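Local coordinates for Rho GTPase-activating protein 5 (Homo sapiens, PDB 5U4V) that probably acts as a GTPase-activating protein for Rho-family small GTPases and carries a pseudoGTPase domain with a G-domain-like fold, at residues A[11-16]-A[21-26]. Residues are numbered along the deposited sequence; the frame is centred on the assembly and turned at random.
Sequences LFILGK and QELANE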
ATOM      1  N   LEU A  11      -0.943  -2.063   9.029  1.00 56.14           N
ATOM      2  CA  LEU A  11      -0.864  -1.802   7.613  1.00 56.37           C
ATOM      3  C   LEU A  11      -1.921  -2.522   6.869  1.00 53.68           C
ATOM      4  O   LEU A  11      -1.772  -3.704   6.568  1.00 54.04           O
ATOM      5  CB  LEU A  11       0.477  -2.231   7.064  1.00 58.94           C
ATOM      6  CG  LEU A  11       1.380  -1.067   6.773  1.00 61.99           C
ATOM      7  CD1 LEU A  11       2.758  -1.576   6.357  1.00 63.26           C
ATOM      8  CD2 LEU A  11       0.707  -0.319   5.641  1.00 63.41           C
ATOM      9  N   PHE A  12      -2.976  -1.820   6.538  1.00 52.96           N
ATOM     10  CA  PHE A  12      -3.987  -2.396   5.684  1.00 52.16           C
ATOM     11  C   PHE A  12      -3.489  -2.461   4.236  1.00 51.00           C
ATOM     12  O   PHE A  12      -2.652  -1.644   3.798  1.00 50.25           O
ATOM     13  CB  PHE A  12      -5.278  -1.585   5.770  1.00 53.53           C
ATOM     14  CG  PHE A  12      -5.846  -1.479   7.169  1.00 55.18           C
ATOM     15  CD1 PHE A  12      -6.715  -2.457   7.656  1.00 54.34           C
ATOM     16  CD2 PHE A  12      -5.542  -0.381   7.985  1.00 57.24           C
ATOM     17  CE1 PHE A  12      -7.262  -2.357   8.939  1.00 56.32           C
ATOM     18  CE2 PHE A  12      -6.100  -0.258   9.261  1.00 59.50           C
ATOM     19  CZ  PHE A  12      -6.965  -1.248   9.740  1.00 58.48           C
ATOM     20  N   ILE A  13      -3.987  -3.460   3.507  1.00 47.04           N
ATOM     21  CA  ILE A  13      -3.591  -3.675   2.128  1.00 44.90           C
ATOM     22  C   ILE A  13      -4.833  -3.962   1.288  1.00 43.89           C
ATOM     23  O   ILE A  13      -5.499  -5.010   1.478  1.00 40.92           O
ATOM     24  CB  ILE A  13      -2.579  -4.844   1.953  1.00 43.94           C
ATOM     25  CG1 ILE A  13      -1.242  -4.544   2.633  1.00 45.49           C
ATOM     26  CG2 ILE A  13      -2.343  -5.124   0.473  1.00 43.57           C
ATOM     27  CD1 ILE A  13      -0.272  -5.741   2.682  1.00 44.56           C
ATOM     28  N   LEU A  14      -5.114  -3.047   0.348  1.00 44.36           N
ATOM     29  CA  LEU A  14      -6.204  -3.186  -0.619  1.00 44.20           C
ATOM     30  C   LEU A  14      -5.733  -3.823  -1.894  1.00 45.43           C
ATOM     31  O   LEU A  14      -4.618  -3.545  -2.378  1.00 46.45           O
ATOM     32  CB  LEU A  14      -6.759  -1.842  -0.962  1.00 46.13           C
ATOM     33  CG  LEU A  14      -7.850  -1.309  -0.055  1.00 47.82           C
ATOM     34  CD1 LEU A  14      -7.859   0.203  -0.186  1.00 48.92           C
ATOM     35  CD2 LEU A  14      -9.192  -1.894  -0.509  1.00 48.11           C
ATOM     36  N   GLY A  15      -6.559  -4.698  -2.443  1.00 45.83           N
ATOM     37  CA  GLY A  15      -6.213  -5.381  -3.674  1.00 50.29           C
ATOM     38  C   GLY A  15      -7.440  -6.115  -4.126  1.00 56.25           C
ATOM     39  O   GLY A  15      -8.318  -6.447  -3.323  1.00 64.06           O
ATOM     40  N   LYS A  16      -7.522  -6.336  -5.419  1.00 56.42           N
ATOM     41  CA  LYS A  16      -8.586  -7.126  -5.987  1.00 53.93           C
ATOM     42  C   LYS A  16      -7.982  -8.444  -6.435  1.00 54.36           C
ATOM     43  O   LYS A  16      -6.801  -8.505  -6.776  1.00 52.63           O
ATOM     44  CB  LYS A  16      -9.252  -6.377  -7.149  1.00 51.37           C
ATOM     45  CG  LYS A  16     -10.678  -6.849  -7.400  1.00 52.38           C
ATOM     46  CD  LYS A  16     -11.333  -6.185  -8.589  1.00 52.01           C
ATOM     47  CE  LYS A  16     -12.789  -6.621  -8.676  1.00 55.09           C
ATOM     48  NZ  LYS A  16     -13.476  -6.098  -9.906  1.00 55.22           N
ATOM     49  N   GLN A  21      -3.528 -10.282  -0.810  1.00 46.35           N
ATOM     50  CA  GLN A  21      -3.163 -11.417   0.005  1.00 45.22           C
ATOM     51  C   GLN A  21      -1.770 -11.903  -0.329  1.00 44.69           C
ATOM     52  O   GLN A  21      -0.994 -12.324   0.563  1.00 44.70           O
ATOM     53  CB  GLN A  21      -4.185 -12.538  -0.156  1.00 49.52           C
ATOM     54  CG  GLN A  21      -3.882 -13.731   0.751  1.00 53.22           C
ATOM     55  CD  GLN A  21      -3.773 -13.274   2.197  1.00 54.01           C
ATOM     56  OE1 GLN A  21      -4.711 -12.701   2.736  1.00 55.50           O
ATOM     57  NE2 GLN A  21      -2.612 -13.488   2.819  1.00 54.44           N
ATOM     58  N   GLU A  22      -1.456 -11.895  -1.616  1.00 44.38           N
ATOM     59  CA  GLU A  22      -0.153 -12.330  -2.109  1.00 45.31           C
ATOM     60  C   GLU A  22       0.924 -11.402  -1.558  1.00 43.16           C
ATOM     61  O   GLU A  22       1.991 -11.848  -1.139  1.00 42.87           O
ATOM     62  CB  GLU A  22      -0.113 -12.372  -3.634  1.00 46.32           C
ATOM     63  CG  GLU A  22      -0.789 -13.585  -4.250  1.00 50.52           C
ATOM     64  CD  GLU A  22      -1.568 -13.248  -5.530  1.00 53.43           C
ATOM     65  OE1 GLU A  22      -1.056 -13.499  -6.663  1.00 52.93           O
ATOM     66  OE2 GLU A  22      -2.685 -12.664  -5.408  1.00 55.38           O
ATOM     67  N   LEU A  23       0.612 -10.112  -1.543  1.00 30.69           N
ATOM     68  CA  LEU A  23       1.552  -9.149  -0.966  1.00 31.94           C
ATOM     69  C   LEU A  23       1.698  -9.331   0.536  1.00 32.15           C
ATOM     70  O   LEU A  23       2.823  -9.278   1.071  1.00 31.15           O
ATOM     71  CB  LEU A  23       1.202  -7.708  -1.331  1.00 32.46           C
ATOM     72  CG  LEU A  23       2.104  -6.674  -0.722  1.00 31.56           C
ATOM     73  CD1 LEU A  23       3.471  -6.844  -1.336  1.00 33.27           C
ATOM     74  CD2 LEU A  23       1.610  -5.244  -0.888  1.00 32.51           C
ATOM     75  N   ALA A  24       0.582  -9.565   1.225  1.00 32.83           N
ATOM     76  CA  ALA A  24       0.703  -9.844   2.638  1.00 34.25           C
ATOM     77  C   ALA A  24       1.543 -11.112   2.883  1.00 33.95           C
ATOM     78  O   ALA A  24       2.410 -11.106   3.733  1.00 31.73           O
ATOM     79  CB  ALA A  24      -0.654  -9.913   3.273  1.00 35.31           C
ATOM     80  N   ASN A  25       1.341 -12.153   2.073  1.00 33.70           N
ATOM     81  CA  ASN A  25       2.128 -13.373   2.230  1.00 32.50           C
ATOM     82  C   ASN A  25       3.614 -13.154   1.980  1.00 34.32           C
ATOM     83  O   ASN A  25       4.484 -13.653   2.774  1.00 33.25           O
ATOM     84  CB  ASN A  25       1.648 -14.471   1.319  1.00 32.55           C
ATOM     85  CG  ASN A  25       0.235 -14.921   1.634  1.00 34.83           C
ATOM     86  OD1 ASN A  25      -0.280 -14.714   2.728  1.00 37.08           O
ATOM     87  ND2 ASN A  25      -0.367 -15.587   0.693  1.00 34.24           N
ATOM     88  N   GLU A  26       3.910 -12.469   0.878  1.00 35.36           N
ATOM     89  CA  GLU A  26       5.279 -12.180   0.470  1.00 41.27           C
ATOM     90  C   GLU A  26       6.050 -11.511   1.571  1.00 40.06           C
ATOM     91  O   GLU A  26       7.179 -11.894   1.857  1.00 44.12           O
ATOM     92  CB  GLU A  26       5.292 -11.268  -0.738  1.00 44.71           C
ATOM     93  CG  GLU A  26       6.670 -10.850  -1.175  1.00 53.21           C
ATOM     94  CD  GLU A  26       7.135 -11.647  -2.371  1.00 56.08           C
ATOM     95  OE1 GLU A  26       8.352 -11.843  -2.515  1.00 64.94           O
ATOM     96  OE2 GLU A  26       6.281 -12.088  -3.154  1.00 58.09           O
TER
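In this pseudoGTPase domain of the P-loop NTPase clan, the first strand (8-14) of the mixed sheet packs against the first helix (19-28), the beta-loop-alpha unit that in active G domains carries the phosphate-binding loop. The CA atoms of Ile-13 and Ala-24 are the closest pair of CA atoms, 7.5 Å apart. The contact is small, burying 133 Å² over both sides, and its side-chain contacts are apolar. Ile-13 points from the strand toward the helix and carries the strand's whole share. Its CG1 lies beside the backbone N (chi1 -65°), and the extended chi2 of 171° sends CD1 out to the helix, where it meets both Leu-23 and Ala-24. Leu-23 crosses Ile-13 at about a right angle and presents one branch: its CD2 lies 4.1 Å from Ile-13 CD1 and 4.2 Å from Ile-13 CG2. Phe-72 of the neighbouring strand 69-75 touches both Ile-13 and Leu-23, while Ile-159 of helix 156-173 touches Leu-23, extending the buried layer between sheet and helices. Toward strand 41-50, Ala-24 also rests on Pro-49. Ala-24 offers CB and backbone N to Ile-13 CD1, each at 4.2 Å.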